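Local coordinates for protein carbonic anhydrase (Coccomyxa sp. PA, PDB 3UCJ) that probably catalyses the reversible hydration of carbon dioxide to hydrogencarbonate, as a zinc-dependent beta-class carbonic anhydrase, at residues A[185-190]-A[194-199]; A[72-77]-A[127-132]; A[21-24]-A[29-32]. All blocks are in the same frame, centred on the assembly; numbering follows the deposited sequence.

How the contacts relate
Contacts 1 and 2 are partly buried in the body of the subunit, each centred about 11 Å from the centre of the chain. Contact 3 is peripheral: its centre is about 28 Å from that point, on the N-terminal arm. Contact 1 pairs the two last strands of the sheet through backbone hydrogen bonds. Contact 2 has no direct hydrogen bond. A loop meets a helix there through one leucine and one water, near the inhibitor pocket. Contact 3 is a cysteine and an alanine against two aromatic rings, far from the annotated sites. No two of them share an element. Contacts 1 and 3 both touch the second subunit, whereas contact 2 touches the third.

Contact 1 (A[185-190]-A[194-199]); sequences GIVYTP and LVKELI
Val187 and Lys196 exchange two backbone hydrogen bonds. Lys196 N gives the shorter, 2.8 Å to Val187 O, and Val187 N returns one of 3.0 Å to Lys196 O. Both donors lie nearly along the C=O axis. Thr189 N binds Leu194 O at 2.9 Å. A water also donates to Leu194 O and bonds Thr189 OG1. At the other end Gly185 O takes two donors from the same face of its plane. Ile199 N comes in straight (165°), Leu198 N more bent (132°), where the chain turns a corner. This is the antiparallel beta hairpin of strands 182-189 and 194-202, at one edge of the mixed sheet within the chain. Ile186, Tyr188 and Val195 share a face. Val195 CG2 sits 3.9 Å from Tyr188 CD1, at the ring edge, and its CG1 meets Ile186 CB. Tyr188 also touches the zinc ligand His103, and Leu13 of the second subunit packs on Val195. On the other face, CG1 of Val187 is tucked between its own N and C (chi1 64°). There it meets Leu198 CD1 and Lys196 CE, both at 3.7 Å. The lysine chain bends beyond CG, and NZ bonds Tyr104 OH.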
loop_
_atom_site.group_PDB
_atom_site.type_symbol
_atom_site.label_atom_id
_atom_site.label_comp_id
_atom_site.label_asym_id
_atom_site.label_seq_id
_atom_site.Cartn_x
_atom_site.Cartn_y
_atom_site.Cartn_z
ATOM N N GLY A 185 15.641 -20.054 -3.928
ATOM C CA GLY A 185 16.205 -18.911 -4.591
ATOM C C GLY A 185 16.784 -19.269 -5.926
ATOM O O GLY A 185 17.752 -20.052 -5.974
ATOM N N ILE A 186 16.231 -18.771 -7.023
ATOM C CA ILE A 186 16.756 -19.078 -8.346
ATOM C C ILE A 186 16.931 -17.808 -9.171
ATOM O O ILE A 186 16.415 -16.695 -8.804
ATOM C CB ILE A 186 15.832 -20.059 -9.101
ATOM C CG1 ILE A 186 14.368 -19.512 -9.162
ATOM C CG2 ILE A 186 15.791 -21.367 -8.416
ATOM C CD1 ILE A 186 13.460 -20.288 -10.211
ATOM N N VAL A 187 17.675 -17.929 -10.273
ATOM C CA VAL A 187 17.937 -16.764 -11.115
ATOM C C VAL A 187 17.907 -17.201 -12.604
ATOM O O VAL A 187 18.310 -18.340 -12.918
ATOM C CB VAL A 187 19.286 -16.091 -10.717
ATOM C CG1 VAL A 187 20.483 -17.068 -10.978
ATOM C CG2 VAL A 187 19.428 -14.818 -11.469
ATOM N N TYR A 188 17.356 -16.387 -13.484
ATOM C CA TYR A 188 17.254 -16.698 -14.883
ATOM C C TYR A 188 18.125 -15.775 -15.740
ATOM O O TYR A 188 18.220 -14.581 -15.461
ATOM C CB TYR A 188 15.798 -16.520 -15.269
ATOM C CG TYR A 188 15.428 -16.681 -16.689
ATOM C CD1 TYR A 188 15.287 -17.960 -17.250
ATOM C CD2 TYR A 188 15.189 -15.581 -17.493
ATOM C CE1 TYR A 188 14.899 -18.142 -18.521
ATOM C CE2 TYR A 188 14.795 -15.748 -18.799
ATOM C CZ TYR A 188 14.666 -17.061 -19.304
ATOM O OH TYR A 188 14.270 -17.260 -20.566
ATOM N N THR A 189 18.658 -16.304 -16.837
ATOM C CA THR A 189 19.457 -15.477 -17.796
ATOM C C THR A 189 18.683 -15.251 -19.085
ATOM O O THR A 189 18.459 -16.203 -19.831
ATOM C CB THR A 189 20.830 -16.119 -18.078
ATOM O OG1 THR A 189 21.481 -16.304 -16.821
ATOM C CG2 THR A 189 21.665 -15.189 -18.973
ATOM N N PRO A 190 18.163 -14.020 -19.321
ATOM C CA PRO A 190 17.312 -13.859 -20.460
ATOM C C PRO A 190 18.040 -14.298 -21.741
ATOM O O PRO A 190 17.395 -14.834 -22.653
ATOM C CB PRO A 190 17.055 -12.334 -20.506
ATOM C CG PRO A 190 17.093 -11.948 -19.056
ATOM C CD PRO A 190 18.137 -12.829 -18.432
ATOM N N LEU A 194 18.291 -20.060 -19.493
ATOM C CA LEU A 194 18.555 -20.982 -18.418
ATOM C C LEU A 194 18.369 -20.380 -17.027
ATOM O O LEU A 194 18.788 -19.242 -16.799
ATOM C CB LEU A 194 19.999 -21.473 -18.519
ATOM C CG LEU A 194 20.254 -22.325 -19.783
ATOM C CD1 LEU A 194 21.738 -22.272 -20.074
ATOM C CD2 LEU A 194 19.809 -23.773 -19.468
ATOM N N VAL A 195 17.829 -21.216 -16.151
ATOM C CA VAL A 195 17.727 -21.033 -14.721
ATOM C C VAL A 195 18.907 -21.670 -13.982
ATOM O O VAL A 195 19.310 -22.819 -14.287
ATOM C CB VAL A 195 16.386 -21.694 -14.204
ATOM C CG1 VAL A 195 16.311 -21.841 -12.621
ATOM C CG2 VAL A 195 15.193 -20.895 -14.748
ATOM N N LYS A 196 19.453 -20.931 -13.029
ATOM C CA LYS A 196 20.420 -21.464 -12.060
ATOM C C LYS A 196 19.893 -21.403 -10.618
ATOM O O LYS A 196 19.192 -20.467 -10.235
ATOM C CB LYS A 196 21.768 -20.720 -12.248
ATOM C CG LYS A 196 22.756 -20.731 -11.112
ATOM C CD LYS A 196 24.087 -19.980 -11.572
ATOM C CE LYS A 196 23.843 -18.475 -11.768
ATOM N NZ LYS A 196 25.048 -17.628 -12.153
ATOM N N GLU A 197 20.218 -22.417 -9.828
ATOM C CA GLU A 197 19.883 -22.444 -8.427
ATOM C C GLU A 197 20.896 -21.671 -7.577
ATOM O O GLU A 197 22.059 -22.105 -7.398
ATOM C CB GLU A 197 19.680 -23.889 -7.939
ATOM C CG GLU A 197 19.264 -24.074 -6.480
ATOM C CD GLU A 197 19.096 -25.550 -6.112
ATOM O OE1 GLU A 197 19.933 -26.348 -6.587
ATOM O OE2 GLU A 197 18.151 -25.951 -5.396
ATOM N N LEU A 198 20.464 -20.535 -7.018
ATOM C CA LEU A 198 21.315 -19.746 -6.122
ATOM C C LEU A 198 21.328 -20.198 -4.706
ATOM O O LEU A 198 22.356 -20.085 -4.025
ATOM C CB LEU A 198 20.847 -18.288 -6.111
ATOM C CG LEU A 198 21.598 -17.180 -6.803
ATOM C CD1 LEU A 198 22.618 -17.585 -7.976
ATOM C CD2 LEU A 198 20.634 -15.976 -7.165
ATOM N N ILE A 199 20.180 -20.620 -4.188
ATOM C CA ILE A 199 20.125 -21.089 -2.840
ATOM C C ILE A 199 19.401 -22.437 -2.830
ATOM O O ILE A 199 18.360 -22.578 -3.481
ATOM C CB ILE A 199 19.360 -20.117 -1.889
ATOM C CG1 ILE A 199 19.848 -18.652 -2.052
ATOM C CG2 ILE A 199 19.488 -20.620 -0.469
ATOM C CD1 ILE A 199 18.959 -17.691 -1.276
HETATM O O HOH W 1 20.947 -18.338 -15.145
#

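Contact 2 (A[72-77]-A[127-132]); sequences GNLVSN and ISDVRE
Leu74 packs on Asp129 and Val130 in a loop-to-helix contact with no direct hydrogen bond across it. Segment 72-77 runs in the loop between strand 65-70 and helix 80-92. Segment 127-132 enters helix 128-135, with Ile127 at the N-cap position. Leu74 is buried and carries most of the apolar contact. Its CG stands anti to the carbonyl carbon (chi1 -64°), a turn that carries CD1 and CD2 toward Asp129 and Val130. CD1 lies against the aliphatic foot of Asp129, 3.8 Å from its CB. CD2 meets Val130 CG2, also at 3.8 Å, and these two side chains cross at about a right angle. With the branched end of Leu74 cut back to an alanine, a gap would probably open beside Val130 and the CB of Asp129 would lose its apolar neighbour.

The carboxylate of Asp129 is shared between two tasks. OD1 takes a bond of 2.6 Å from a water, and the same water donates to Val75 O at 2.7 Å. This bridge ties the helix to the loop backbone. Ser76 adds only a loose touch, its CB 4.1 Å from Asp129 OD1. OD2 forms a salt bridge with Lys78 of the third subunit, so the contact also lies at a subunit interface. Gly72 touches the bound acetazolamide, and the side chain of Val130 is about 8 Å from that inhibitor. Asn157 ND2 of helix 146-167 bonds Gly72 O, a further hold on the loop.

The contact therefore joins an apolar half to a charged one. The water and the lysine give both carboxylate oxygens a partner, and the nearby ammonium group would be expected to favour the ionised form of Asp129.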
loop_
_atom_site.group_PDB
_atom_site.type_symbol
_atom_site.label_atom_id
_atom_site.label_comp_id
_atom_site.label_asym_id
_atom_site.label_seq_id
_atom_site.Cartn_x
_atom_site.Cartn_y
_atom_site.Cartn_z
ATOM N N GLY A 72 11.151 -6.044 -10.432
ATOM C CA GLY A 72 12.155 -6.449 -9.468
ATOM C C GLY A 72 11.868 -7.661 -8.580
ATOM O O GLY A 72 12.654 -7.935 -7.729
ATOM N N ASN A 73 10.736 -8.393 -8.735
ATOM C CA ASN A 73 10.521 -9.580 -7.977
ATOM C C ASN A 73 10.663 -9.387 -6.475
ATOM O O ASN A 73 11.324 -10.115 -5.754
ATOM C CB ASN A 73 11.304 -10.826 -8.535
ATOM C CG ASN A 73 12.826 -10.647 -8.639
ATOM O OD1 ASN A 73 13.356 -10.343 -9.736
ATOM N ND2 ASN A 73 13.528 -10.946 -7.572
ATOM N N LEU A 74 9.974 -8.370 -5.992
ATOM C CA LEU A 74 10.139 -7.957 -4.625
ATOM C C LEU A 74 8.989 -8.557 -3.758
ATOM O O LEU A 74 7.882 -8.668 -4.217
ATOM C CB LEU A 74 9.924 -6.447 -4.560
ATOM C CG LEU A 74 11.007 -5.671 -5.378
ATOM C CD1 LEU A 74 10.760 -4.220 -5.031
ATOM C CD2 LEU A 74 12.442 -5.950 -4.878
ATOM N N VAL A 75 9.301 -8.803 -2.513
ATOM C CA VAL A 75 8.324 -9.381 -1.553
ATOM C C VAL A 75 8.376 -8.547 -0.297
ATOM O O VAL A 75 9.413 -8.494 0.417
ATOM C CB VAL A 75 8.767 -10.847 -1.217
ATOM C CG1 VAL A 75 7.830 -11.495 -0.104
ATOM C CG2 VAL A 75 8.812 -11.655 -2.465
ATOM N N SER A 76 7.250 -7.889 0.060
ATOM C CA SER A 76 7.225 -7.192 1.278
ATOM C C SER A 76 5.935 -7.592 2.024
ATOM O O SER A 76 4.890 -7.707 1.386
ATOM C CB SER A 76 7.031 -5.667 0.957
ATOM O OG SER A 76 6.774 -4.964 2.173
ATOM N N ASN A 77 6.024 -7.652 3.365
ATOM C CA ASN A 77 4.844 -7.949 4.230
ATOM C C ASN A 77 3.807 -6.867 4.100
ATOM O O ASN A 77 2.579 -7.119 4.306
ATOM C CB ASN A 77 5.275 -7.931 5.675
ATOM C CG ASN A 77 6.157 -9.164 6.086
ATOM O OD1 ASN A 77 6.239 -10.185 5.386
ATOM N ND2 ASN A 77 6.801 -9.012 7.223
ATOM N N ILE A 127 11.005 0.610 -6.140
ATOM C CA ILE A 127 12.248 -0.057 -5.960
ATOM C C ILE A 127 13.034 0.381 -4.746
ATOM O O ILE A 127 14.191 -0.039 -4.582
ATOM C CB ILE A 127 13.153 0.136 -7.324
ATOM C CG1 ILE A 127 13.500 1.638 -7.420
ATOM C CG2 ILE A 127 12.345 -0.439 -8.503
ATOM C CD1 ILE A 127 14.601 1.870 -8.603
ATOM N N SER A 128 12.406 1.072 -3.784
ATOM C CA SER A 128 13.074 1.392 -2.544
ATOM C C SER A 128 13.610 0.113 -1.893
ATOM O O SER A 128 14.685 0.115 -1.285
ATOM C CB SER A 128 12.157 2.167 -1.519
ATOM O OG SER A 128 11.670 3.377 -2.108
ATOM N N ASP A 129 12.901 -1.028 -2.081
ATOM C CA ASP A 129 13.384 -2.223 -1.406
ATOM C C ASP A 129 14.774 -2.586 -1.940
ATOM O O ASP A 129 15.587 -3.194 -1.174
ATOM C CB ASP A 129 12.489 -3.500 -1.698
ATOM C CG ASP A 129 10.985 -3.307 -1.319
ATOM O OD1 ASP A 129 10.252 -4.332 -1.231
ATOM O OD2 ASP A 129 10.450 -2.187 -1.304
ATOM N N VAL A 130 14.915 -2.439 -3.248
ATOM C CA VAL A 130 16.243 -2.774 -3.867
ATOM C C VAL A 130 17.349 -1.876 -3.210
ATOM O O VAL A 130 18.413 -2.394 -2.813
ATOM C CB VAL A 130 16.223 -2.596 -5.353
ATOM C CG1 VAL A 130 17.658 -3.029 -5.902
ATOM C CG2 VAL A 130 15.139 -3.528 -5.986
ATOM N N ARG A 131 17.055 -0.588 -3.010
ATOM C CA ARG A 131 18.037 0.239 -2.289
ATOM C C ARG A 131 18.377 -0.289 -0.914
ATOM O O ARG A 131 19.534 -0.168 -0.467
ATOM C CB ARG A 131 17.639 1.712 -2.247
ATOM C CG ARG A 131 17.733 2.414 -3.611
ATOM C CD ARG A 131 17.457 3.916 -3.544
ATOM N NE ARG A 131 16.036 4.209 -3.338
ATOM C CZ ARG A 131 15.187 4.484 -4.322
ATOM N NH1 ARG A 131 15.625 4.560 -5.615
ATOM N NH2 ARG A 131 13.932 4.755 -4.032
ATOM N N GLU A 132 17.400 -0.858 -0.195
ATOM C CA GLU A 132 17.632 -1.279 1.146
ATOM C C GLU A 132 18.572 -2.492 1.122
ATOM O O GLU A 132 19.421 -2.583 1.962
ATOM C CB GLU A 132 16.283 -1.720 1.775
ATOM C CG GLU A 132 15.456 -0.576 2.197
ATOM C CD GLU A 132 14.168 -1.174 2.936
ATOM O OE1 GLU A 132 13.112 -1.304 2.289
ATOM O OE2 GLU A 132 14.268 -1.611 4.145
HETATM O O HOH W 2 10.925 -6.286 0.368
#

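Contact 3 (A[21-24]-A[29-32]); sequences DECA and TYFS
Cys23 is set against the rings of Tyr30 and Phe31, and this is the close part of the contact. Its CB touches both rings. It lies 3.4 Å from Tyr30 CD2 and 3.6 Å from Phe31 CE2, oblique to both rings. The SG, placed anti to the carbonyl carbon (chi1 -78°), turns along the tyrosine. It comes within 3.5 Å of Tyr30 CE2 and stands 4.3 Å from the ring centroid, 41° off the ring normal. This is a sulfur-aromatic contact. A second one, to Phe31, is longer, with SG 5.4 Å from that centroid.

The two rings also fit each other. Tyr30 CD2 stands 3.5 Å above the plane of Phe31, over its centre, while Phe31 CZ lies at the edge of the tyrosine ring and in its plane. The tyrosine edge thus meets the phenylalanine face. With both rings turned in this way, the CB of Cys23 is near the two at once.

The fold here is the end of helix 10-26 and the loop that follows it, whose two rings pack on the last turn of the helix. Trp19, one turn before Cys23 on the same helix, meets Phe31 edge-to-face. Pro62 touches both Tyr30 and Phe31, and Gly191 of the second subunit packs on Phe31.

The other side is much looser. Ala24 reaches the contact only through its CB, 4.2 Å from Phe31 CD2 and at the edge of that ring. No hydrogen bond joins the two segments. On the solvent side of the helix, Glu22 OE2 forms a salt bridge with Lys18.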
loop_
_atom_site.group_PDB
_atom_site.type_symbol
_atom_site.label_atom_id
_atom_site.label_comp_id
_atom_site.label_asym_id
_atom_site.label_seq_id
_atom_site.Cartn_x
_atom_site.Cartn_y
_atom_site.Cartn_z
ATOM N N ASP A 21 -5.945 -24.811 -29.938
ATOM C CA ASP A 21 -6.349 -25.933 -30.859
ATOM C C ASP A 21 -5.314 -27.071 -30.885
ATOM O O ASP A 21 -5.623 -28.223 -30.550
ATOM C CB ASP A 21 -6.672 -25.381 -32.241
ATOM C CG ASP A 21 -7.096 -26.506 -33.223
ATOM O OD1 ASP A 21 -6.504 -26.538 -34.292
ATOM O OD2 ASP A 21 -7.964 -27.348 -32.866
ATOM N N GLU A 22 -4.059 -26.730 -31.189
ATOM C CA GLU A 22 -2.954 -27.689 -31.085
ATOM C C GLU A 22 -2.766 -28.319 -29.753
ATOM O O GLU A 22 -2.413 -29.520 -29.658
ATOM C CB GLU A 22 -1.625 -27.045 -31.501
ATOM C CG GLU A 22 -1.611 -26.719 -32.961
ATOM C CD GLU A 22 -0.558 -25.694 -33.347
ATOM O OE1 GLU A 22 0.375 -25.444 -32.518
ATOM O OE2 GLU A 22 -0.681 -25.139 -34.486
ATOM N N CYS A 23 -2.907 -27.552 -28.675
ATOM C CA CYS A 23 -2.745 -28.152 -27.347
ATOM C C CYS A 23 -3.732 -29.268 -27.104
ATOM O O CYS A 23 -3.389 -30.332 -26.550
ATOM C CB CYS A 23 -2.945 -27.110 -26.233
ATOM S SG CYS A 23 -1.383 -26.076 -26.105
ATOM N N ALA A 24 -4.979 -28.982 -27.452
ATOM C CA ALA A 24 -6.072 -29.878 -27.099
ATOM C C ALA A 24 -6.070 -31.094 -28.082
ATOM O O ALA A 24 -6.418 -32.217 -27.673
ATOM C CB ALA A 24 -7.418 -29.109 -27.113
ATOM N N THR A 29 -7.648 -33.613 -22.722
ATOM C CA THR A 29 -8.085 -33.005 -21.436
ATOM C C THR A 29 -7.135 -31.879 -20.964
ATOM O O THR A 29 -7.219 -31.463 -19.829
ATOM C CB THR A 29 -8.261 -34.006 -20.223
ATOM O OG1 THR A 29 -6.983 -34.558 -19.852
ATOM C CG2 THR A 29 -9.284 -35.130 -20.489
ATOM N N TYR A 30 -6.236 -31.443 -21.849
ATOM C CA TYR A 30 -5.195 -30.400 -21.528
ATOM C C TYR A 30 -5.848 -29.191 -20.818
ATOM O O TYR A 30 -5.354 -28.757 -19.746
ATOM C CB TYR A 30 -4.571 -29.935 -22.816
ATOM C CG TYR A 30 -3.307 -29.125 -22.638
ATOM C CD1 TYR A 30 -2.100 -29.737 -22.285
ATOM C CD2 TYR A 30 -3.329 -27.723 -22.862
ATOM C CE1 TYR A 30 -0.915 -28.990 -22.169
ATOM C CE2 TYR A 30 -2.140 -26.949 -22.757
ATOM C CZ TYR A 30 -0.955 -27.579 -22.405
ATOM O OH TYR A 30 0.191 -26.819 -22.316
ATOM N N PHE A 31 -6.958 -28.708 -21.369
ATOM C CA PHE A 31 -7.704 -27.570 -20.737
ATOM C C PHE A 31 -8.860 -28.096 -19.877
ATOM O O PHE A 31 -9.120 -27.635 -18.729
ATOM C CB PHE A 31 -8.199 -26.626 -21.800
ATOM C CG PHE A 31 -7.102 -26.027 -22.631
ATOM C CD1 PHE A 31 -6.147 -25.157 -22.022
ATOM C CD2 PHE A 31 -6.995 -26.308 -23.990
ATOM C CE1 PHE A 31 -5.114 -24.629 -22.766
ATOM C CE2 PHE A 31 -5.961 -25.755 -24.782
ATOM C CZ PHE A 31 -5.023 -24.877 -24.157
ATOM N N SER A 32 -9.572 -29.135 -20.378
ATOM C CA SER A 32 -10.777 -29.488 -19.669
ATOM C C SER A 32 -10.494 -29.896 -18.264
ATOM O O SER A 32 -11.346 -29.703 -17.366
ATOM C CB SER A 32 -11.650 -30.573 -20.434
ATOM O OG SER A 32 -10.884 -31.800 -20.636
#